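Local coordinates for protein ricin B-related lectin (Polyporus squamosus, PDB 5MUA) that binds galactose through a beta-trefoil lectin domain and carries a calcium-dependent, papain-like cysteine protease domain that is inhibited by E-64, at the interface of chains A and B. Residues are numbered along the deposited sequence; one frame, centred on the assembly and turned at random. Chains: chain A/B, Ricin B-related lectin.

The interface of chains A and B. Residues chain A 171, 173, 283; chain B 171, 173, 283.
The ring of A:Phe283 lies over one face of the B:Tyr173 phenol ring as a stack: the planes are inclined by 17° and the centroids stand 4.5 Å apart, an offset that puts A:Phe283 CD1 above the rim rather than the centre. The twin has nearly the same geometry, with phenylalanine CB and CD1 over one tyrosine face in both copies: B:Phe283 CB makes a CH-pi contact 3.9 Å from the A:Tyr173 ring centroid, while its CD1 lies over the same face, above the CD2-CE2 side. The edges are used as well. In plane, each tyrosine ring is met by the hydroxyl of the other, and each phenylalanine ring by CD2 of the tyrosine of its own chain. With CG anti to the backbone N (chi1 160° in chain A, 158° in chain B), each phenyl ring is turned toward the partner chain, over its tyrosine, and the phenylalanines meet rim to rim, CE1 to CE1 at 3.4 Å. The tyrosines reach tip to tip, and their OH atoms lie 3.3 Å apart, at best a weak hydrogen bond of undecided direction. Beside this polar pair, the lysine methylenes pack crosswise: A:Lys171 CB is 3.4 Å from B:Tyr173 OH, with B:Lys171 CB placed likewise against A:Tyr173 OH. Strands 170-173 and 283-285 of both chains thus form a largely apolar, two-fold symmetric patch hiding 195 Å² of surface, which probably helps hold a dimer together, although the structure alone does not show that this dimer is the biological form.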
ATOM      1  N   LYS A 171      16.214 -10.879  -3.246  1.00 19.18           N
ATOM      2  CA  LYS A 171      15.241 -11.850  -2.763  1.00 21.66           C
ATOM      3  C   LYS A 171      13.858 -11.274  -3.154  1.00 18.45           C
ATOM      4  O   LYS A 171      13.632 -10.066  -3.047  1.00 16.17           O
ATOM      5  CB  LYS A 171      15.359 -11.917  -1.210  1.00 27.37           C
ATOM      6  CG  LYS A 171      16.338 -12.982  -0.649  1.00 35.64           C
ATOM      7  CD  LYS A 171      15.899 -14.445  -0.965  1.00 42.19           C
ATOM      8  CE  LYS A 171      14.364 -14.704  -0.928  1.00 43.30           C
ATOM      9  NZ  LYS A 171      13.855 -16.053  -1.295  1.00 43.14           N
ATOM     10  N   TYR A 173       9.387 -12.118  -3.189  1.00 12.64           N
ATOM     11  CA  TYR A 173       8.270 -12.811  -2.571  1.00 14.42           C
ATOM     12  C   TYR A 173       7.034 -12.550  -3.420  1.00 14.69           C
ATOM     13  O   TYR A 173       6.830 -11.415  -3.854  1.00 15.21           O
ATOM     14  CB  TYR A 173       8.035 -12.230  -1.189  1.00 15.75           C
ATOM     15  CG  TYR A 173       9.304 -12.252  -0.358  1.00 17.77           C
ATOM     16  CD1 TYR A 173       9.687 -13.393   0.352  1.00 19.50           C
ATOM     17  CD2 TYR A 173      10.164 -11.175  -0.395  1.00 20.31           C
ATOM     18  CE1 TYR A 173      10.873 -13.410   1.082  1.00 20.37           C
ATOM     19  CE2 TYR A 173      11.361 -11.201   0.321  1.00 22.24           C
ATOM     20  CZ  TYR A 173      11.696 -12.335   1.037  1.00 21.90           C
ATOM     21  OH  TYR A 173      12.905 -12.321   1.703  1.00 27.67           O
ATOM     22  N   PHE A 283      15.311  -6.217  -3.205  1.00 13.88           N
ATOM     23  CA  PHE A 283      14.052  -6.698  -2.705  1.00 15.06           C
ATOM     24  C   PHE A 283      12.953  -6.534  -3.740  1.00 13.62           C
ATOM     25  O   PHE A 283      12.800  -5.436  -4.321  1.00 13.75           O
ATOM     26  CB  PHE A 283      13.704  -5.941  -1.403  1.00 16.48           C
ATOM     27  CG  PHE A 283      12.259  -5.980  -1.023  1.00 15.80           C
ATOM     28  CD1 PHE A 283      11.630  -7.168  -0.769  1.00 16.60           C
ATOM     29  CD2 PHE A 283      11.568  -4.800  -0.825  1.00 17.83           C
ATOM     30  CE1 PHE A 283      10.289  -7.191  -0.452  1.00 18.81           C
ATOM     31  CE2 PHE A 283      10.241  -4.811  -0.478  1.00 19.35           C
ATOM     32  CZ  PHE A 283       9.602  -5.998  -0.277  1.00 19.40           C
TER
ATOM     33  N   LYS B 171      13.404 -12.729   6.373  1.00 17.05           N
ATOM     34  CA  LYS B 171      14.118 -11.507   5.953  1.00 18.47           C
ATOM     35  C   LYS B 171      13.203 -10.307   6.047  1.00 18.86           C
ATOM     36  O   LYS B 171      12.015 -10.388   5.733  1.00 17.54           O
ATOM     37  CB  LYS B 171      14.551 -11.604   4.506  1.00 22.25           C
ATOM     38  CG  LYS B 171      15.355 -12.837   4.089  1.00 26.29           C
ATOM     39  CD  LYS B 171      16.824 -12.778   4.479  1.00 33.51           C
ATOM     40  CE  LYS B 171      17.607 -13.981   3.933  1.00 37.79           C
ATOM     41  NZ  LYS B 171      17.566 -15.095   4.922  1.00 40.32           N
ATOM     42  N   TYR B 173      13.085  -5.803   5.561  1.00 16.42           N
ATOM     43  CA  TYR B 173      13.582  -4.645   4.817  1.00 16.41           C
ATOM     44  C   TYR B 173      13.051  -3.386   5.471  1.00 15.45           C
ATOM     45  O   TYR B 173      11.870  -3.311   5.787  1.00 15.62           O
ATOM     46  CB  TYR B 173      13.099  -4.789   3.398  1.00 15.80           C
ATOM     47  CG  TYR B 173      13.575  -6.093   2.760  1.00 16.81           C
ATOM     48  CD1 TYR B 173      14.886  -6.226   2.275  1.00 17.90           C
ATOM     49  CD2 TYR B 173      12.778  -7.199   2.777  1.00 17.33           C
ATOM     50  CE1 TYR B 173      15.323  -7.409   1.726  1.00 19.07           C
ATOM     51  CE2 TYR B 173      13.223  -8.400   2.285  1.00 18.82           C
ATOM     52  CZ  TYR B 173      14.489  -8.482   1.760  1.00 18.82           C
ATOM     53  OH  TYR B 173      14.895  -9.693   1.265  1.00 24.08           O
ATOM     54  N   PHE B 283       8.813 -13.038   5.698  1.00 12.81           N
ATOM     55  CA  PHE B 283       9.045 -11.757   5.080  1.00 13.85           C
ATOM     56  C   PHE B 283       8.445 -10.650   5.960  1.00 13.86           C
ATOM     57  O   PHE B 283       7.325 -10.756   6.432  1.00 12.84           O
ATOM     58  CB  PHE B 283       8.478 -11.728   3.660  1.00 15.77           C
ATOM     59  CG  PHE B 283       8.198 -10.376   3.149  1.00 16.38           C
ATOM     60  CD1 PHE B 283       9.220  -9.493   2.919  1.00 19.02           C
ATOM     61  CD2 PHE B 283       6.898  -9.968   2.894  1.00 18.86           C
ATOM     62  CE1 PHE B 283       8.956  -8.209   2.462  1.00 20.53           C
ATOM     63  CE2 PHE B 283       6.638  -8.686   2.414  1.00 19.38           C
ATOM     64  CZ  PHE B 283       7.678  -7.790   2.245  1.00 18.54           C
TER